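Putative transcriptional regulator, sugar-binding family (Arthrobacter aurescens, PDB 3NZE) probably binds a sugar and DNA as a transcription regulator of the SorC family, the present fragment containing its putative sugar-binding domain. Local coordinates at residues I252-E255 and A256-R259; L12-Q15 and I16-Y20. All blocks are in the same frame, centred on the assembly; numbering follows the deposited sequence.

Contact 1: residues I252-E255 and A256-R259; sequences ILDE and ASAR
Ala258 N donates to Asp254 O at 3.0 Å and Arg259 N to Glu255 O one step on, so the chain leaves the strand at Asp254 and is in helical bonding at once. The carboxylate of Asp254 closes the start of that helix. With CG set between its own backbone N and carbonyl carbon (chi1 63°), it swings round to the first turn and takes two bonds from Ser257. Ser257 OG donates to Asp254 OD1 at 2.6 Å, coming in on the syn side. Ser257 N reaches Asp254 OD2 at 3.1 Å from well above the carboxylate plane, 58° out of it. Water 1 donates to that same OD2 and accepts from Ala256 N, while Gly232 N holds OD1 from the neighbouring loop. With an alanine here, Ser257 N and Gly232 N would probably each lose an acceptor, and the Ser257 hydroxyl would probably be free to turn. Glu255 and Arg259 run side by side, pointing the same way. Arg259 NH2 meets Glu255 OE2 at 2.6 Å in a nearly straight salt bridge; the oxygen sits at the edge of the guanidinium, close to its plane, and is approached on its anti side. Carboxylate and guanidinium are turned 64° against each other, and NE adds a weak second bond to OE2. On the buried side, Leu253 CG lies 4.1 Å from Ala258 CB, both packing on Val26. Strand 250-254 runs parallel to strands 23-27 and 225-230, between them, and its end passes straight into an Asp N-capped helix, a strand-to-helix junction of the kind found in Rossmann-like alpha/beta domains.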
ATOM      1  N   ILE A 252       1.198   9.630  -4.609  1.00 13.39           N
ATOM      2  CA  ILE A 252       2.554  10.114  -4.846  1.00 17.20           C
ATOM      3  C   ILE A 252       3.261   9.115  -5.754  1.00 16.24           C
ATOM      4  O   ILE A 252       3.283   7.920  -5.457  1.00 16.08           O
ATOM      5  CB  ILE A 252       3.350  10.269  -3.534  1.00 16.24           C
ATOM      6  CG1 ILE A 252       2.626  11.215  -2.573  1.00 19.39           C
ATOM      7  CG2 ILE A 252       4.771  10.801  -3.815  1.00 17.66           C
ATOM      8  CD1 ILE A 252       1.763  10.512  -1.577  1.00 19.46           C
ATOM      9  N   LEU A 253       3.804   9.586  -6.877  1.00 14.99           N
ATOM     10  CA  LEU A 253       4.447   8.680  -7.825  1.00 16.70           C
ATOM     11  C   LEU A 253       5.523   9.392  -8.623  1.00 16.11           C
ATOM     12  O   LEU A 253       5.548  10.619  -8.691  1.00 18.67           O
ATOM     13  CB  LEU A 253       3.422   8.041  -8.769  1.00 15.88           C
ATOM     14  CG  LEU A 253       2.916   8.838  -9.980  1.00 14.89           C
ATOM     15  CD1 LEU A 253       2.042   7.959 -10.866  1.00 22.30           C
ATOM     16  CD2 LEU A 253       2.145  10.099  -9.578  1.00 15.99           C
ATOM     17  N   ASP A 254       6.426   8.616  -9.225  1.00 15.88           N
ATOM     18  CA  ASP A 254       7.533   9.209  -9.958  1.00 16.83           C
ATOM     19  C   ASP A 254       7.078   9.677 -11.333  1.00 19.61           C
ATOM     20  O   ASP A 254       6.081   9.186 -11.867  1.00 19.39           O
ATOM     21  CB  ASP A 254       8.672   8.206 -10.116  1.00 21.03           C
ATOM     22  CG  ASP A 254       8.264   6.992 -10.924  1.00 26.87           C
ATOM     23  OD1 ASP A 254       7.499   6.162 -10.391  1.00 25.68           O
ATOM     24  OD2 ASP A 254       8.703   6.881 -12.097  1.00 23.81           O
ATOM     25  N   GLU A 255       7.843  10.606 -11.892  1.00 18.77           N
ATOM     26  CA  GLU A 255       7.561  11.220 -13.183  1.00 19.87           C
ATOM     27  C   GLU A 255       7.311  10.197 -14.289  1.00 25.21           C
ATOM     28  O   GLU A 255       6.355  10.325 -15.047  1.00 20.47           O
ATOM     29  CB  GLU A 255       8.727  12.141 -13.556  1.00 26.73           C
ATOM     30  CG  GLU A 255       8.596  12.855 -14.883  1.00 33.86           C
ATOM     31  CD  GLU A 255       9.821  13.702 -15.188  1.00 43.56           C
ATOM     32  OE1 GLU A 255      10.623  13.950 -14.259  1.00 43.60           O
ATOM     33  OE2 GLU A 255       9.985  14.113 -16.354  1.00 44.89           O
ATOM     34  N   ALA A 256       8.163   9.179 -14.392  1.00 21.87           N
ATOM     35  CA  ALA A 256       7.988   8.192 -15.455  1.00 20.33           C
ATOM     36  C   ALA A 256       6.664   7.438 -15.330  1.00 23.22           C
ATOM     37  O   ALA A 256       5.965   7.232 -16.328  1.00 22.35           O
ATOM     38  CB  ALA A 256       9.156   7.221 -15.498  1.00 26.69           C
ATOM     39  N   SER A 257       6.328   7.026 -14.111  1.00 24.60           N
ATOM     40  CA  SER A 257       5.053   6.365 -13.861  1.00 20.57           C
ATOM     41  C   SER A 257       3.888   7.289 -14.204  1.00 22.46           C
ATOM     42  O   SER A 257       2.883   6.841 -14.733  1.00 22.15           O
ATOM     43  CB  SER A 257       4.934   5.912 -12.399  1.00 20.73           C
ATOM     44  OG  SER A 257       5.897   4.924 -12.078  1.00 27.12           O
ATOM     45  N   ALA A 258       4.022   8.581 -13.907  1.00 22.74           N
ATOM     46  CA  ALA A 258       2.924   9.515 -14.167  1.00 20.76           C
ATOM     47  C   ALA A 258       2.707   9.668 -15.663  1.00 22.58           C
ATOM     48  O   ALA A 258       1.571   9.753 -16.128  1.00 23.45           O
ATOM     49  CB  ALA A 258       3.192  10.863 -13.519  1.00 19.75           C
ATOM     50  N   ARG A 259       3.801   9.688 -16.414  1.00 23.82           N
ATOM     51  CA  ARG A 259       3.704   9.797 -17.868  1.00 24.85           C
ATOM     52  C   ARG A 259       3.017   8.579 -18.468  1.00 30.63           C
ATOM     53  O   ARG A 259       2.240   8.696 -19.418  1.00 30.20           O
ATOM     54  CB  ARG A 259       5.090  10.012 -18.483  1.00 26.88           C
ATOM     55  CG  ARG A 259       5.649  11.414 -18.233  1.00 25.85           C
ATOM     56  CD  ARG A 259       6.960  11.650 -19.000  1.00 29.85           C
ATOM     57  NE  ARG A 259       7.741  12.754 -18.443  1.00 28.01           N
ATOM     58  CZ  ARG A 259       7.432  14.041 -18.597  1.00 35.83           C
ATOM     59  NH1 ARG A 259       6.349  14.392 -19.280  1.00 29.61           N
ATOM     60  NH2 ARG A 259       8.200  14.982 -18.058  1.00 38.04           N
TER
HETATM   61  O   HOH W   1      10.864   8.561 -12.840  1.00 30.25           O

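Contact 2: residues L12-Q15 and I16-Y20; sequences LESQ and IRNQY
Ile16 folds its CG1 back onto the helix, 3.3 Å from Leu12 O, the same carbonyl that accepts Ile16 N at 3.0 Å. This is the tight side: CG1 stands anti to the carbonyl carbon (chi1 -66°), which lays the CG1-CD1 branch along the preceding turn, and both Leu12 and Ile16 are buried against Val262 and helix 255-261. Three further backbone bonds, Arg17 N to Glu13 O, Asn18 N to Ser14 O and Gln19 N to Gln15 O, continue the ladder. It is an amphipathic alpha-helix at the margin of the alpha/beta domain, followed in the chain by strand 23-27. Round on the looser flank, Arg17 bends at chi3 (-53°) and turns one face of its guanidinium to Glu13 O, which stands over its centre, 4.1 Å from the plane. NH1 comes to 3.6 Å from Ser14 CA. Glu13 does not grip it directly, since OE1 stays 4.7 Å from Arg17 NH2. Water 2 spans the interval, donating to Glu13 OE1 at 2.7 Å and accepting from Arg17 NH2 in the guanidinium plane. The other carboxylate oxygen, OE2, is held by Val26 N, which ties Glu13 to the strand and steadies the water's partner. Asn18 ND2 lies 3.3 Å from Ser14 O at an angle too poor for a hydrogen bond, and both residues make crystal contacts. Gln15 extends away to Asp7, whose OD2 accepts from its NE2.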
ATOM      1  N   LEU A  12       1.509  17.250 -15.298  1.00 25.07           N
ATOM      2  CA  LEU A  12       1.138  15.851 -15.109  1.00 19.73           C
ATOM      3  C   LEU A  12       0.197  15.698 -13.909  1.00 16.69           C
ATOM      4  O   LEU A  12      -0.723  14.878 -13.943  1.00 18.34           O
ATOM      5  CB  LEU A  12       2.383  14.965 -14.949  1.00 19.03           C
ATOM      6  CG  LEU A  12       3.232  14.854 -16.225  1.00 16.77           C
ATOM      7  CD1 LEU A  12       4.627  14.308 -15.919  1.00 20.57           C
ATOM      8  CD2 LEU A  12       2.532  13.985 -17.256  1.00 24.85           C
ATOM      9  N   GLU A  13       0.428  16.481 -12.856  1.00 16.39           N
ATOM     10  CA  GLU A  13      -0.441  16.428 -11.683  1.00 16.91           C
ATOM     11  C   GLU A  13      -1.847  16.827 -12.097  1.00 21.39           C
ATOM     12  O   GLU A  13      -2.824  16.175 -11.726  1.00 19.20           O
ATOM     13  CB  GLU A  13       0.074  17.336 -10.568  1.00 18.58           C
ATOM     14  CG  GLU A  13       1.355  16.806  -9.949  1.00 15.84           C
ATOM     15  CD  GLU A  13       2.044  17.786  -9.020  1.00 22.52           C
ATOM     16  OE1 GLU A  13       1.595  18.950  -8.915  1.00 22.07           O
ATOM     17  OE2 GLU A  13       3.047  17.386  -8.389  1.00 19.85           O
ATOM     18  N   SER A  14      -1.944  17.897 -12.876  1.00 20.11           N
ATOM     19  CA  SER A  14      -3.242  18.365 -13.320  1.00 18.25           C
ATOM     20  C   SER A  14      -3.965  17.295 -14.122  1.00 21.19           C
ATOM     21  O   SER A  14      -5.158  17.040 -13.915  1.00 21.04           O
ATOM     22  CB  SER A  14      -3.097  19.626 -14.168  1.00 22.54           C
ATOM     23  OG  SER A  14      -4.374  20.092 -14.551  1.00 27.28           O
ATOM     24  N   GLN A  15      -3.244  16.662 -15.044  1.00 19.73           N
ATOM     25  CA  GLN A  15      -3.852  15.638 -15.878  1.00 20.36           C
ATOM     26  C   GLN A  15      -4.355  14.461 -15.059  1.00 21.70           C
ATOM     27  O   GLN A  15      -5.460  13.978 -15.281  1.00 20.75           O
ATOM     28  CB  GLN A  15      -2.889  15.198 -16.986  1.00 22.87           C
ATOM     29  CG  GLN A  15      -2.575  16.337 -17.952  1.00 25.78           C
ATOM     30  CD  GLN A  15      -1.356  16.088 -18.819  1.00 30.55           C
ATOM     31  OE1 GLN A  15      -1.095  14.964 -19.243  1.00 32.95           O
ATOM     32  NE2 GLN A  15      -0.607  17.151 -19.099  1.00 35.40           N
ATOM     33  N   ILE A  16      -3.539  13.988 -14.115  1.00 20.08           N
ATOM     34  CA  ILE A  16      -3.936  12.870 -13.269  1.00 17.84           C
ATOM     35  C   ILE A  16      -5.100  13.246 -12.350  1.00 18.69           C
ATOM     36  O   ILE A  16      -6.037  12.463 -12.176  1.00 19.06           O
ATOM     37  CB  ILE A  16      -2.733  12.351 -12.459  1.00 19.40           C
ATOM     38  CG1 ILE A  16      -1.702  11.745 -13.416  1.00 20.66           C
ATOM     39  CG2 ILE A  16      -3.178  11.350 -11.402  1.00 19.99           C
ATOM     40  CD1 ILE A  16      -0.328  11.500 -12.789  1.00 19.85           C
ATOM     41  N   ARG A  17      -5.046  14.439 -11.763  1.00 18.23           N
ATOM     42  CA  ARG A  17      -6.150  14.927 -10.928  1.00 21.12           C
ATOM     43  C   ARG A  17      -7.468  14.867 -11.694  1.00 18.43           C
ATOM     44  O   ARG A  17      -8.487  14.376 -11.196  1.00 20.86           O
ATOM     45  CB  ARG A  17      -5.914  16.382 -10.513  1.00 29.23           C
ATOM     46  CG  ARG A  17      -5.422  16.581  -9.101  1.00 31.56           C
ATOM     47  CD  ARG A  17      -5.723  17.994  -8.626  1.00 23.41           C
ATOM     48  NE  ARG A  17      -5.227  19.014  -9.545  1.00 23.33           N
ATOM     49  CZ  ARG A  17      -3.976  19.477  -9.556  1.00 24.80           C
ATOM     50  NH1 ARG A  17      -3.619  20.415 -10.422  1.00 23.45           N
ATOM     51  NH2 ARG A  17      -3.078  19.002  -8.706  1.00 22.39           N
ATOM     52  N   ASN A  18      -7.448  15.391 -12.912  1.00 16.73           N
ATOM     53  CA  ASN A  18      -8.669  15.485 -13.704  1.00 23.93           C
ATOM     54  C   ASN A  18      -9.156  14.145 -14.224  1.00 23.89           C
ATOM     55  O   ASN A  18     -10.362  13.898 -14.310  1.00 23.13           O
ATOM     56  CB  ASN A  18      -8.492  16.487 -14.853  1.00 24.71           C
ATOM     57  CG  ASN A  18      -8.444  17.921 -14.359  1.00 22.82           C
ATOM     58  OD1 ASN A  18      -9.017  18.235 -13.317  1.00 22.35           O
ATOM     59  ND2 ASN A  18      -7.745  18.789 -15.085  1.00 23.65           N
ATOM     60  N   GLN A  19      -8.218  13.278 -14.573  1.00 19.56           N
ATOM     61  CA  GLN A  19      -8.573  11.998 -15.167  1.00 25.99           C
ATOM     62  C   GLN A  19      -8.911  10.942 -14.117  1.00 25.60           C
ATOM     63  O   GLN A  19      -9.757  10.081 -14.357  1.00 26.59           O
ATOM     64  CB  GLN A  19      -7.442  11.519 -16.088  1.00 29.88           C
ATOM     65  CG  GLN A  19      -7.660  10.164 -16.739  1.00 34.22           C
ATOM     66  CD  GLN A  19      -6.511   9.792 -17.668  1.00 39.03           C
ATOM     67  OE1 GLN A  19      -5.729  10.654 -18.080  1.00 40.68           O
ATOM     68  NE2 GLN A  19      -6.402   8.508 -17.998  1.00 35.59           N
ATOM     69  N   TYR A  20      -8.265  11.004 -12.951  1.00 20.98           N
ATOM     70  CA  TYR A  20      -8.443   9.954 -11.950  1.00 23.30           C
ATOM     71  C   TYR A  20      -9.100  10.416 -10.652  1.00 20.98           C
ATOM     72  O   TYR A  20      -9.410   9.595  -9.799  1.00 23.98           O
ATOM     73  CB  TYR A  20      -7.118   9.239 -11.649  1.00 20.57           C
ATOM     74  CG  TYR A  20      -6.616   8.456 -12.839  1.00 22.16           C
ATOM     75  CD1 TYR A  20      -7.122   7.189 -13.121  1.00 23.96           C
ATOM     76  CD2 TYR A  20      -5.669   8.998 -13.702  1.00 21.68           C
ATOM     77  CE1 TYR A  20      -6.674   6.466 -14.221  1.00 26.85           C
ATOM     78  CE2 TYR A  20      -5.218   8.286 -14.806  1.00 28.99           C
ATOM     79  CZ  TYR A  20      -5.727   7.020 -15.058  1.00 29.40           C
ATOM     80  OH  TYR A  20      -5.287   6.306 -16.153  1.00 30.67           O
TER
HETATM   81  O   HOH W   2      -0.671  20.412  -8.565  1.00 44.18           O

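In the fold
Contact 2 lies near the start of the chain and contact 1 near its end, yet their centres are only about 11 Å apart and their side chains touch. Ile16 CD1 of contact 2 packs on Ala258 CB of contact 1 at 3.7 Å, with Leu253 CD2 a little further off, and Leu12 CD1 lies 3.8 Å from Arg259 NH1. Helices 9-20 and 255-261 meet through these side chains. Asp7 is a partner of both contacts, its backbone O accepting from Arg259 NH2. Strand 23-27 is shared as well: it pairs with strand 250-254 and lies beside helix 9-20. Thr96 and Glu118, which bind calcium in this protein though none is bound to this chain, lie away from both contacts.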